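Local coordinates for CYCLIN domain-containing protein (Chaetomium thermophilum, PDB 6Z3U) that is the cyclin subunit of a CDK-activating kinase complex, where it probably regulates the activity of its cyclin-dependent kinase partner, at residues A112-F117 / V138-G143; S15-L20 / L183-P188; Y93-L98 / P225-A230; Y130-M135 / D364-V369. All blocks are in the same frame, centred on the assembly; numbering follows the deposited sequence.

Interaction 1 of 4, residues A112-F117 / V138-G143; sequences ATAATF and VALFFG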
loop_
_atom_site.group_PDB
_atom_site.type_symbol
_atom_site.label_atom_id
_atom_site.label_comp_id
_atom_site.label_asym_id
_atom_site.label_seq_id
_atom_site.Cartn_x
_atom_site.Cartn_y
_atom_site.Cartn_z
ATOM N N ALA A 112 11.215 1.854 8.814
ATOM C CA ALA A 112 11.090 0.403 8.799
ATOM C C ALA A 112 10.920 -0.125 7.381
ATOM O O ALA A 112 11.455 -1.186 7.038
ATOM C CB ALA A 112 9.915 -0.025 9.680
ATOM N N THR A 113 10.177 0.600 6.540
ATOM C CA THR A 113 9.996 0.169 5.158
ATOM C C THR A 113 11.288 0.305 4.364
ATOM O O THR A 113 11.651 -0.597 3.599
ATOM C CB THR A 113 8.882 0.978 4.499
ATOM O OG1 THR A 113 7.626 0.640 5.100
ATOM C CG2 THR A 113 8.822 0.687 3.006
ATOM N N ALA A 114 11.990 1.428 4.523
ATOM C CA ALA A 114 13.261 1.613 3.829
ATOM C C ALA A 114 14.264 0.544 4.239
ATOM O O ALA A 114 14.952 -0.037 3.392
ATOM C CB ALA A 114 13.814 3.009 4.115
ATOM N N ALA A 115 14.370 0.278 5.542
ATOM C CA ALA A 115 15.291 -0.752 6.010
ATOM C C ALA A 115 14.924 -2.118 5.441
ATOM O O ALA A 115 15.803 -2.875 5.012
ATOM C CB ALA A 115 15.296 -0.794 7.537
ATOM N N THR A 116 13.629 -2.447 5.423
ATOM C CA THR A 116 13.201 -3.742 4.906
ATOM C C THR A 116 13.502 -3.871 3.417
ATOM O O THR A 116 13.967 -4.923 2.960
ATOM C CB THR A 116 11.709 -3.948 5.172
ATOM O OG1 THR A 116 11.463 -3.893 6.583
ATOM C CG2 THR A 116 11.251 -5.297 4.634
ATOM N N PHE A 117 13.239 -2.816 2.640
ATOM C CA PHE A 117 13.633 -2.825 1.235
ATOM C C PHE A 117 15.131 -3.070 1.089
ATOM O O PHE A 117 15.568 -3.790 0.184
ATOM C CB PHE A 117 13.254 -1.504 0.562
ATOM C CG PHE A 117 11.778 -1.328 0.324
ATOM C CD1 PHE A 117 10.886 -2.371 0.519
ATOM C CD2 PHE A 117 11.284 -0.109 -0.112
ATOM C CE1 PHE A 117 9.534 -2.199 0.294
ATOM C CE2 PHE A 117 9.933 0.070 -0.341
ATOM C CZ PHE A 117 9.056 -0.977 -0.137
ATOM N N VAL A 138 18.848 4.991 -1.666
ATOM C CA VAL A 138 17.729 4.621 -2.528
ATOM C C VAL A 138 16.607 3.996 -1.711
ATOM O O VAL A 138 15.424 4.280 -1.934
ATOM C CB VAL A 138 18.210 3.670 -3.640
ATOM C CG1 VAL A 138 17.040 3.226 -4.496
ATOM C CG2 VAL A 138 19.283 4.342 -4.489
ATOM N N ALA A 139 16.957 3.140 -0.748
ATOM C CA ALA A 139 15.936 2.492 0.067
ATOM C C ALA A 139 15.162 3.499 0.907
ATOM O O ALA A 139 13.972 3.298 1.174
ATOM C CB ALA A 139 16.577 1.436 0.967
ATOM N N LEU A 140 15.819 4.579 1.339
ATOM C CA LEU A 140 15.115 5.627 2.072
ATOM C C LEU A 140 14.210 6.432 1.146
ATOM O O LEU A 140 13.074 6.757 1.507
ATOM C CB LEU A 140 16.119 6.544 2.766
ATOM C CG LEU A 140 16.680 6.041 4.099
ATOM C CD1 LEU A 140 17.930 6.813 4.479
ATOM C CD2 LEU A 140 15.641 6.158 5.193
ATOM N N PHE A 141 14.694 6.761 -0.053
ATOM C CA PHE A 141 13.887 7.537 -0.988
ATOM C C PHE A 141 12.681 6.739 -1.465
ATOM O O PHE A 141 11.559 7.257 -1.509
ATOM C CB PHE A 141 14.741 7.979 -2.175
ATOM C CG PHE A 141 14.007 8.837 -3.162
ATOM C CD1 PHE A 141 13.631 10.127 -2.833
ATOM C CD2 PHE A 141 13.700 8.356 -4.423
ATOM C CE1 PHE A 141 12.958 10.920 -3.740
ATOM C CE2 PHE A 141 13.031 9.143 -5.335
ATOM C CZ PHE A 141 12.660 10.427 -4.993
ATOM N N PHE A 142 12.894 5.475 -1.836
ATOM C CA PHE A 142 11.782 4.643 -2.281
ATOM C C PHE A 142 10.874 4.257 -1.118
ATOM O O PHE A 142 9.672 4.044 -1.315
ATOM C CB PHE A 142 12.319 3.398 -2.985
ATOM C CG PHE A 142 11.344 2.770 -3.937
ATOM C CD1 PHE A 142 10.898 3.463 -5.049
ATOM C CD2 PHE A 142 10.886 1.479 -3.730
ATOM C CE1 PHE A 142 10.004 2.888 -5.931
ATOM C CE2 PHE A 142 9.993 0.897 -4.609
ATOM C CZ PHE A 142 9.552 1.601 -5.711
ATOM N N GLY A 143 11.425 4.165 0.094
ATOM C CA GLY A 143 10.592 3.899 1.255
ATOM C C GLY A 143 9.584 5.001 1.511
ATOM O O GLY A 143 8.448 4.737 1.911
#
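Two neighbouring helices of the cyclin fold, 108-124 and 132-146, meet here; the axes of segments 112-117 and 138-143 approach to 7.8 Å, at a crossing angle of 131°. Small residues make that approach possible. Ala114 points its methyl toward the other helix, where CB lies 3.0 Å from Ala139 O, and Ala139 answers in kind, its CB 3.3 Å from Ala114 O. On the flank, Leu140 starts out away from helix 108-124, but its CD2 branch turns back to within 3.8 Å of Ala114 CB. Gly143 suits its place because a side chain there would be aimed into Ala114; with none, the CA atoms of Ala114 and Gly143 come to 4.4 Å. Beyond the glycine the aromatics take over. Phe117 CE2 touches Phe142 CD2 at 3.8 Å, the two rings inclined at 45° in an oblique pair. Thr113 shows only its methyl, CG2, to Gly143, while its OG1 is hydrogen-bonded to His187, Glu147 and Glu109. No hydrogen bond crosses between the segments, and every touching residue is buried, so close fit and burial hold the helices, with alanine methyls against each other's backbone carbonyls and a bare CA allowing the spacing.

Interaction 2 of 4, residues S15-L20 / L183-P188; sequences SSQYEL and LDVKHP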
loop_
_atom_site.group_PDB
_atom_site.type_symbol
_atom_site.label_atom_id
_atom_site.label_comp_id
_atom_site.label_asym_id
_atom_site.label_seq_id
_atom_site.Cartn_x
_atom_site.Cartn_y
_atom_site.Cartn_z
ATOM N N SER A 15 -0.627 -11.857 1.785
ATOM C CA SER A 15 0.227 -10.705 1.558
ATOM C C SER A 15 1.506 -11.111 0.837
ATOM O O SER A 15 1.959 -12.260 0.916
ATOM C CB SER A 15 0.582 -10.036 2.888
ATOM O OG SER A 15 1.438 -10.864 3.660
ATOM N N SER A 16 2.095 -10.148 0.132
ATOM C CA SER A 16 3.379 -10.394 -0.511
ATOM C C SER A 16 4.456 -10.680 0.524
ATOM O O SER A 16 5.391 -11.441 0.255
ATOM C CB SER A 16 3.769 -9.198 -1.378
ATOM O OG SER A 16 3.948 -8.032 -0.594
ATOM N N GLN A 17 4.330 -10.092 1.714
ATOM C CA GLN A 17 5.316 -10.324 2.760
ATOM C C GLN A 17 5.416 -11.801 3.120
ATOM O O GLN A 17 6.496 -12.276 3.492
ATOM C CB GLN A 17 4.961 -9.497 3.997
ATOM C CG GLN A 17 5.911 -9.682 5.169
ATOM C CD GLN A 17 5.880 -8.513 6.137
ATOM O OE1 GLN A 17 5.682 -7.367 5.736
ATOM N NE2 GLN A 17 6.073 -8.801 7.421
ATOM N N TYR A 18 4.314 -12.542 3.013
ATOM C CA TYR A 18 4.316 -13.951 3.389
ATOM C C TYR A 18 4.707 -14.853 2.223
ATOM O O TYR A 18 5.565 -15.728 2.373
ATOM C CB TYR A 18 2.938 -14.358 3.921
ATOM C CG TYR A 18 2.835 -15.828 4.262
ATOM C CD1 TYR A 18 3.241 -16.302 5.502
ATOM C CD2 TYR A 18 2.336 -16.741 3.344
ATOM C CE1 TYR A 18 3.152 -17.647 5.820
ATOM C CE2 TYR A 18 2.243 -18.088 3.652
ATOM C CZ TYR A 18 2.652 -18.536 4.890
ATOM O OH TYR A 18 2.560 -19.876 5.200
ATOM N N GLU A 19 4.080 -14.662 1.062
ATOM C CA GLU A 19 4.332 -15.562 -0.057
ATOM C C GLU A 19 5.705 -15.333 -0.677
ATOM O O GLU A 19 6.287 -16.263 -1.246
ATOM C CB GLU A 19 3.237 -15.401 -1.115
ATOM C CG GLU A 19 3.276 -14.082 -1.883
ATOM C CD GLU A 19 2.342 -14.072 -3.083
ATOM O OE1 GLU A 19 1.151 -14.420 -2.920
ATOM O OE2 GLU A 19 2.801 -13.716 -4.191
ATOM N N LEU A 20 6.239 -14.119 -0.572
ATOM C CA LEU A 20 7.470 -13.741 -1.257
ATOM C C LEU A 20 8.647 -13.493 -0.331
ATOM O O LEU A 20 9.780 -13.813 -0.693
ATOM C CB LEU A 20 7.231 -12.480 -2.097
ATOM C CG LEU A 20 7.203 -12.619 -3.621
ATOM C CD1 LEU A 20 6.272 -13.715 -4.106
ATOM C CD2 LEU A 20 6.790 -11.279 -4.221
ATOM N N LEU A 183 5.647 -3.799 -2.582
ATOM C CA LEU A 183 5.746 -2.514 -1.901
ATOM C C LEU A 183 4.967 -2.455 -0.594
ATOM O O LEU A 183 5.152 -1.503 0.173
ATOM C CB LEU A 183 5.260 -1.393 -2.827
ATOM C CG LEU A 183 6.289 -0.836 -3.812
ATOM C CD1 LEU A 183 7.052 -1.947 -4.505
ATOM C CD2 LEU A 183 5.606 0.055 -4.834
ATOM N N ASP A 184 4.111 -3.439 -0.318
ATOM C CA ASP A 184 3.292 -3.450 0.895
ATOM C C ASP A 184 4.046 -4.205 1.982
ATOM O O ASP A 184 4.083 -5.439 1.990
ATOM C CB ASP A 184 1.924 -4.070 0.622
ATOM C CG ASP A 184 2.011 -5.495 0.098
ATOM O OD1 ASP A 184 2.872 -5.770 -0.766
ATOM O OD2 ASP A 184 1.209 -6.341 0.548
ATOM N N VAL A 185 4.655 -3.461 2.905
ATOM C CA VAL A 185 5.399 -4.026 4.022
ATOM C C VAL A 185 4.608 -3.781 5.299
ATOM O O VAL A 185 4.073 -2.686 5.509
ATOM C CB VAL A 185 6.810 -3.420 4.140
ATOM C CG1 VAL A 185 7.639 -4.213 5.137
ATOM C CG2 VAL A 185 7.490 -3.368 2.781
ATOM N N LYS A 186 4.550 -4.795 6.153
ATOM C CA LYS A 186 3.714 -4.779 7.345
ATOM C C LYS A 186 4.606 -4.625 8.565
ATOM O O LYS A 186 5.543 -5.407 8.758
ATOM C CB LYS A 186 2.878 -6.057 7.437
ATOM C CG LYS A 186 1.971 -6.266 6.233
ATOM C CD LYS A 186 1.271 -7.609 6.280
ATOM C CE LYS A 186 0.198 -7.706 5.207
ATOM N NZ LYS A 186 -0.810 -6.610 5.307
ATOM N N HIS A 187 4.321 -3.615 9.377
ATOM C CA HIS A 187 5.128 -3.298 10.541
ATOM C C HIS A 187 4.347 -3.526 11.828
ATOM O O HIS A 187 3.112 -3.504 11.832
ATOM C CB HIS A 187 5.603 -1.840 10.481
ATOM C CG HIS A 187 6.367 -1.511 9.238
ATOM N ND1 HIS A 187 7.538 -2.152 8.894
ATOM C CD2 HIS A 187 6.127 -0.613 8.254
ATOM C CE1 HIS A 187 7.987 -1.663 7.752
ATOM N NE2 HIS A 187 7.149 -0.726 7.344
ATOM N N PRO A 188 5.039 -3.730 12.951
ATOM C CA PRO A 188 4.346 -3.998 14.224
ATOM C C PRO A 188 4.125 -2.775 15.107
ATOM O O PRO A 188 3.664 -2.946 16.240
ATOM C CB PRO A 188 5.305 -4.980 14.911
ATOM C CG PRO A 188 6.642 -4.878 14.155
ATOM C CD PRO A 188 6.497 -3.796 13.129
#
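Polar atoms do the close work on one side of this contact, where helix 16-19 meets residues 183-188. Gln17 puts CG anti to its backbone N and runs extended beyond it, which brings OE1 to within 2.8 Å of Lys186 N; the bond is nearly straight at 164°, and the donor lies in the plane of the amide carbonyl. An amide suits this spot because its oxygen can take up a backbone N-H in a region with no regular secondary structure. At the preceding residue, Ser16 OG donates to Asp184 OD1 at 2.5 Å, arriving from above the carboxylate plane. Being close to the start of a helix would probably favour the negative charge of Asp184. An alanine in place of Gln17 would remove OE1 and would probably leave Lys186 N without this acceptor, loosening the grip on this loop. That loop links helix 172-178 to helix 189-200, so helix 16-19, near the N terminus, is laid against the connection leading into the C-terminal cyclin domain. The other side is nearer solvent and no hydrogen bond crosses it: partly exposed Lys186 lies along Ser15, its CE 3.3 Å from Ser15 CB, and a bend at the last torsion (chi4 -57°) turns NZ away, leaving the methylene to make the touch. Ser15 OG makes its stronger bond to Tyr12 O and only weakly caps Tyr18 N. The outer face of the helix serves the partner subunits: Tyr18 OH bonds Glu65 of the RING-type chain, and Glu19 pairs with Arg146 of the kinase chain.

Interaction 3 of 4, residues Y93-L98 / P225-A230; sequences YTAELL and PLITDA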
loop_
_atom_site.group_PDB
_atom_site.type_symbol
_atom_site.label_atom_id
_atom_site.label_comp_id
_atom_site.label_asym_id
_atom_site.label_seq_id
_atom_site.Cartn_x
_atom_site.Cartn_y
_atom_site.Cartn_z
ATOM N N TYR A 93 25.200 -1.377 7.389
ATOM C CA TYR A 93 24.568 -0.319 6.613
ATOM C C TYR A 93 23.075 -0.203 6.885
ATOM O O TYR A 93 22.497 0.861 6.636
ATOM C CB TYR A 93 24.817 -0.547 5.119
ATOM C CG TYR A 93 26.225 -0.185 4.697
ATOM C CD1 TYR A 93 26.655 1.136 4.711
ATOM C CD2 TYR A 93 27.128 -1.162 4.294
ATOM C CE1 TYR A 93 27.942 1.474 4.335
ATOM C CE2 TYR A 93 28.420 -0.832 3.914
ATOM C CZ TYR A 93 28.819 0.490 3.937
ATOM O OH TYR A 93 30.097 0.836 3.560
ATOM N N THR A 94 22.436 -1.263 7.385
ATOM C CA THR A 94 21.055 -1.130 7.843
ATOM C C THR A 94 20.978 -0.235 9.075
ATOM O O THR A 94 20.019 0.528 9.237
ATOM C CB THR A 94 20.460 -2.507 8.146
ATOM O OG1 THR A 94 20.593 -3.353 6.998
ATOM C CG2 THR A 94 18.985 -2.386 8.507
ATOM N N ALA A 95 21.975 -0.323 9.959
ATOM C CA ALA A 95 22.016 0.570 11.112
ATOM C C ALA A 95 22.322 1.998 10.684
ATOM O O ALA A 95 21.755 2.950 11.230
ATOM C CB ALA A 95 23.053 0.075 12.120
ATOM N N GLU A 96 23.222 2.166 9.711
ATOM C CA GLU A 96 23.507 3.501 9.195
ATOM C C GLU A 96 22.285 4.081 8.498
ATOM O O GLU A 96 22.015 5.284 8.597
ATOM C CB GLU A 96 24.700 3.450 8.240
ATOM C CG GLU A 96 25.186 4.817 7.773
ATOM C CD GLU A 96 26.490 4.741 7.001
ATOM O OE1 GLU A 96 26.467 4.318 5.826
ATOM O OE2 GLU A 96 27.542 5.101 7.572
ATOM N N LEU A 97 21.536 3.238 7.785
ATOM C CA LEU A 97 20.298 3.687 7.156
ATOM C C LEU A 97 19.331 4.233 8.198
ATOM O O LEU A 97 18.757 5.315 8.024
ATOM C CB LEU A 97 19.671 2.529 6.378
ATOM C CG LEU A 97 18.380 2.800 5.608
ATOM C CD1 LEU A 97 18.310 1.917 4.373
ATOM C CD2 LEU A 97 17.160 2.566 6.484
ATOM N N LEU A 98 19.143 3.497 9.298
ATOM C CA LEU A 98 18.252 3.957 10.358
ATOM C C LEU A 98 18.751 5.262 10.965
ATOM O O LEU A 98 17.975 6.202 11.172
ATOM C CB LEU A 98 18.120 2.878 11.434
ATOM C CG LEU A 98 17.420 1.580 11.030
ATOM C CD1 LEU A 98 17.446 0.580 12.174
ATOM C CD2 LEU A 98 15.993 1.853 10.600
ATOM N N PRO A 225 14.099 -5.611 15.448
ATOM C CA PRO A 225 13.659 -6.473 14.341
ATOM C C PRO A 225 14.035 -5.951 12.965
ATOM O O PRO A 225 13.866 -6.681 11.977
ATOM C CB PRO A 225 12.139 -6.509 14.526
ATOM C CG PRO A 225 11.819 -5.153 15.072
ATOM C CD PRO A 225 13.005 -4.746 15.931
ATOM N N LEU A 226 14.540 -4.722 12.868
ATOM C CA LEU A 226 14.992 -4.167 11.600
ATOM C C LEU A 226 16.442 -4.519 11.303
ATOM O O LEU A 226 16.829 -4.593 10.131
ATOM C CB LEU A 226 14.831 -2.646 11.611
ATOM C CG LEU A 226 13.432 -2.135 11.959
ATOM C CD1 LEU A 226 13.417 -0.615 11.985
ATOM C CD2 LEU A 226 12.393 -2.668 10.988
ATOM N N ILE A 227 17.249 -4.738 12.343
ATOM C CA ILE A 227 18.648 -5.103 12.161
ATOM C C ILE A 227 18.843 -6.613 12.097
ATOM O O ILE A 227 19.878 -7.076 11.594
ATOM C CB ILE A 227 19.505 -4.511 13.294
ATOM C CG1 ILE A 227 19.360 -2.986 13.336
ATOM C CG2 ILE A 227 20.966 -4.879 13.118
ATOM C CD1 ILE A 227 19.744 -2.282 12.041
ATOM N N THR A 228 17.884 -7.391 12.586
ATOM C CA THR A 228 17.927 -8.844 12.558
ATOM C C THR A 228 16.938 -9.357 11.513
ATOM O O THR A 228 16.229 -8.585 10.861
ATOM C CB THR A 228 17.620 -9.415 13.944
ATOM O OG1 THR A 228 18.029 -10.788 14.000
ATOM C CG2 THR A 228 16.130 -9.317 14.248
ATOM N N ASP A 229 16.889 -10.683 11.359
ATOM C CA ASP A 229 16.008 -11.327 10.390
ATOM C C ASP A 229 14.608 -11.587 10.940
ATOM O O ASP A 229 13.958 -12.559 10.531
ATOM C CB ASP A 229 16.635 -12.636 9.906
ATOM C CG ASP A 229 17.941 -12.417 9.173
ATOM O OD1 ASP A 229 18.177 -11.287 8.694
ATOM O OD2 ASP A 229 18.731 -13.379 9.070
ATOM N N ALA A 230 14.121 -10.742 11.850
ATOM C CA ALA A 230 12.829 -10.996 12.479
ATOM C C ALA A 230 11.702 -11.030 11.452
ATOM O O ALA A 230 10.841 -11.918 11.496
ATOM C CB ALA A 230 12.550 -9.936 13.545
#
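Ile227 owes its part in this contact to a folded side chain. Its CA-CB bond does not aim at helix 83-103, yet CG1 stands anti to the carbonyl carbon (chi1 -58°) and CD1 is then bent back beside CA (chi2 -58°), so the terminal methyl ends up against that helix. There CD1 lies 3.6 Å from Thr94 CG2, 3.6 Å from Ala95 N and 4.1 Å from Ala95 CB. Thr94 and Ile227 run past each other in opposite senses. The threonine is turned so that CG2 is anti to its backbone N and faces the contact, with Leu226 O 3.5 Å from the same methyl; OG1 is left beside the backbone, bonded to Val90 O. A beta-branched residue with one polar arm fits well, since the helix takes the hydroxyl and the partner the methyl. One turn on, Leu98 places CG anti to the carbonyl carbon and extends CD1 anti to CA (chi2 176°); Leu226 has adopted the same conformation. Their chains cross obliquely, Leu98 CD2 meeting Leu226 CD1 at 3.8 Å, while the other branch, Leu98 CD1, reaches Ile227 CD1 at 3.7 Å. Thr94, Ala95 and Leu98 thus form one face of helix 83-103, against which the short helix 224-227 of the C-terminal cyclin domain rests. The small alanine leaves room for the isoleucine tip, and Phe223 also packs on Leu98. With no hydrogen bond across and all five touching residues buried, the two parts are joined by dispersion between methyl groups, and between methyls and backbone, with the exclusion of water.

Interaction 4 of 4, residues Y130-M135 / D364-V369; sequences YPPQEM and DRWNLV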
loop_
_atom_site.group_PDB
_atom_site.type_symbol
_atom_site.label_atom_id
_atom_site.label_comp_id
_atom_site.label_asym_id
_atom_site.label_seq_id
_atom_site.Cartn_x
_atom_site.Cartn_y
_atom_site.Cartn_z
ATOM N N TYR A 130 26.104 -4.536 -6.400
ATOM C CA TYR A 130 25.631 -3.160 -6.352
ATOM C C TYR A 130 26.087 -2.490 -5.062
ATOM O O TYR A 130 26.141 -3.139 -4.009
ATOM C CB TYR A 130 24.100 -3.105 -6.462
ATOM C CG TYR A 130 23.558 -3.740 -7.725
ATOM C CD1 TYR A 130 23.771 -3.154 -8.967
ATOM C CD2 TYR A 130 22.833 -4.924 -7.676
ATOM C CE1 TYR A 130 23.275 -3.729 -10.126
ATOM C CE2 TYR A 130 22.334 -5.509 -8.831
ATOM C CZ TYR A 130 22.558 -4.907 -10.053
ATOM O OH TYR A 130 22.064 -5.486 -11.203
ATOM N N PRO A 131 26.400 -1.196 -5.105
ATOM C CA PRO A 131 27.060 -0.544 -3.959
ATOM C C PRO A 131 26.101 -0.307 -2.809
ATOM O O PRO A 131 25.130 0.449 -2.947
ATOM C CB PRO A 131 27.554 0.787 -4.549
ATOM C CG PRO A 131 26.646 1.062 -5.693
ATOM C CD PRO A 131 26.158 -0.261 -6.219
ATOM N N PRO A 132 26.358 -0.905 -1.639
ATOM C CA PRO A 132 25.462 -0.663 -0.495
ATOM C C PRO A 132 25.475 0.774 -0.007
ATOM O O PRO A 132 24.480 1.225 0.572
ATOM C CB PRO A 132 25.991 -1.626 0.579
ATOM C CG PRO A 132 27.405 -1.882 0.202
ATOM C CD PRO A 132 27.450 -1.834 -1.297
ATOM N N GLN A 133 26.572 1.505 -0.209
ATOM C CA GLN A 133 26.608 2.900 0.207
ATOM C C GLN A 133 25.553 3.718 -0.525
ATOM O O GLN A 133 24.997 4.666 0.039
ATOM C CB GLN A 133 28.000 3.484 -0.044
ATOM C CG GLN A 133 28.245 4.826 0.620
ATOM C CD GLN A 133 28.631 4.684 2.080
ATOM O OE1 GLN A 133 29.556 3.944 2.419
ATOM N NE2 GLN A 133 27.916 5.386 2.953
ATOM N N GLU A 134 25.266 3.365 -1.778
ATOM C CA GLU A 134 24.272 4.064 -2.583
ATOM C C GLU A 134 22.868 3.505 -2.369
ATOM O O GLU A 134 21.917 4.270 -2.181
ATOM C CB GLU A 134 24.651 3.985 -4.066
ATOM C CG GLU A 134 25.995 4.618 -4.405
ATOM C CD GLU A 134 26.024 6.112 -4.133
ATOM O OE1 GLU A 134 26.437 6.507 -3.021
ATOM O OE2 GLU A 134 25.613 6.888 -5.022
ATOM N N MET A 135 22.722 2.178 -2.404
ATOM C CA MET A 135 21.415 1.575 -2.174
ATOM C C MET A 135 20.822 1.988 -0.834
ATOM O O MET A 135 19.599 1.943 -0.667
ATOM C CB MET A 135 21.519 0.049 -2.242
ATOM C CG MET A 135 21.895 -0.504 -3.612
ATOM S SD MET A 135 20.707 -0.117 -4.917
ATOM C CE MET A 135 21.442 1.362 -5.605
ATOM N N ASP A 364 31.284 -3.174 -13.865
ATOM C CA ASP A 364 30.316 -2.500 -14.724
ATOM C C ASP A 364 29.096 -1.995 -13.963
ATOM O O ASP A 364 28.547 -0.943 -14.307
ATOM C CB ASP A 364 29.863 -3.443 -15.838
ATOM C CG ASP A 364 31.022 -4.085 -16.554
ATOM O OD1 ASP A 364 31.892 -3.345 -17.058
ATOM O OD2 ASP A 364 31.069 -5.330 -16.611
ATOM N N ARG A 365 28.648 -2.728 -12.947
ATOM C CA ARG A 365 27.422 -2.386 -12.245
ATOM C C ARG A 365 27.634 -1.487 -11.032
ATOM O O ARG A 365 26.655 -0.938 -10.516
ATOM C CB ARG A 365 26.691 -3.652 -11.783
ATOM C CG ARG A 365 26.125 -4.525 -12.891
ATOM C CD ARG A 365 25.392 -5.718 -12.281
ATOM N NE ARG A 365 24.257 -6.164 -13.088
ATOM C CZ ARG A 365 24.300 -7.106 -14.025
ATOM N NH1 ARG A 365 23.192 -7.420 -14.684
ATOM N NH2 ARG A 365 25.435 -7.732 -14.308
ATOM N N TRP A 366 28.869 -1.312 -10.563
ATOM C CA TRP A 366 29.070 -0.534 -9.345
ATOM C C TRP A 366 28.658 0.919 -9.552
ATOM O O TRP A 366 28.087 1.544 -8.650
ATOM C CB TRP A 366 30.527 -0.623 -8.899
ATOM C CG TRP A 366 30.723 -0.355 -7.437
ATOM C CD1 TRP A 366 31.181 0.795 -6.864
ATOM C CD2 TRP A 366 30.474 -1.268 -6.360
ATOM N NE1 TRP A 366 31.235 0.654 -5.497
ATOM C CE2 TRP A 366 30.808 -0.605 -5.163
ATOM C CE3 TRP A 366 30.007 -2.585 -6.294
ATOM C CZ2 TRP A 366 30.680 -1.209 -3.913
ATOM C CZ3 TRP A 366 29.884 -3.185 -5.053
ATOM C CH2 TRP A 366 30.219 -2.496 -3.880
ATOM N N ASN A 367 28.935 1.474 -10.730
ATOM C CA ASN A 367 28.562 2.852 -11.048
ATOM C C ASN A 367 27.131 2.838 -11.570
ATOM O O ASN A 367 26.881 2.508 -12.733
ATOM C CB ASN A 367 29.522 3.456 -12.065
ATOM C CG ASN A 367 29.328 4.950 -12.229
ATOM O OD1 ASN A 367 28.226 5.467 -12.057
ATOM N ND2 ASN A 367 30.402 5.651 -12.559
ATOM N N LEU A 368 26.186 3.206 -10.704
ATOM C CA LEU A 368 24.776 3.153 -11.074
ATOM C C LEU A 368 24.458 4.135 -12.194
ATOM O O LEU A 368 23.692 3.816 -13.110
ATOM C CB LEU A 368 23.911 3.442 -9.850
ATOM C CG LEU A 368 24.191 2.544 -8.646
ATOM C CD1 LEU A 368 23.488 3.089 -7.415
ATOM C CD2 LEU A 368 23.766 1.112 -8.925
ATOM N N VAL A 369 25.021 5.344 -12.128
ATOM C CA VAL A 369 24.746 6.342 -13.157
ATOM C C VAL A 369 25.204 5.843 -14.521
ATOM O O VAL A 369 24.544 6.086 -15.538
ATOM C CB VAL A 369 25.413 7.681 -12.795
ATOM C CG1 VAL A 369 25.220 8.688 -13.922
ATOM C CG2 VAL A 369 24.846 8.212 -11.493
#
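Pro131 CB sits over one face of Trp366 in a CH-pi contact, 3.9 Å from the centroid of the five-membered ring. This is where the start of helix 132-146 in the cyclin fold meets the C-terminal segment leading into helix 368-380. Pro132 CD adds a touch at Trp366 CH2 (3.8 Å); the broad, flat indole suits the rigid ring of Pro131 laid over it. From its other side Pro131 meets Leu368 tip to tip, with CD 3.9 Å from Leu368 CD2. The second branch of that leucine, CD1, packs on Glu134 CB at 3.7 Å and on the methyl of Met135, whose flexible chain is bent at chi2 and chi3 to reach it. A serine in place of Trp366 would take the aromatic face from Pro131 and the contact at CH2 from Pro132, and would probably weaken the seat of the C-terminal segment. At the other end Arg365 NE donates to Tyr130 OH at 3.0 Å, a bent bond (135°) with the ring and guanidinium planes 84° apart. Farther out, Arg365 NH1 forms a salt bridge with Glu82 of the kinase chain, which ties this end to the neighbouring subunit. Arg361 makes a cation-pi contact with Trp366, and Tyr122 OH bonds Tyr130 O. Pro131 holds the N-cap of helix 132-146; at the corresponding position of helix 368-380, Asn367 OD1 accepts from Glu370 N.

How the interactions relate
From the N terminus, interaction 2 comes first and closes a loop of more than 160 residues, joining helix 16-19 to the connection before helix 189-200. Interaction 3 starts next, at 93-98, and crosses interaction 2 by ending later, at 225-230, where it binds helix 83-103 to the C-terminal cyclin domain. Interaction 1 lies within the loops of both and is local, pairing two helices of the cyclin-like region. It touches both: His187 and Val185 meet helix 108-124 from interaction 2, Leu97 and Leu226 from interaction 3. Interaction 4 crosses all three. It shares helix 132-146 with interaction 1, borders interaction 3 at Tyr93 and Pro132, and brings the C-terminal segment back to the cyclin-like region.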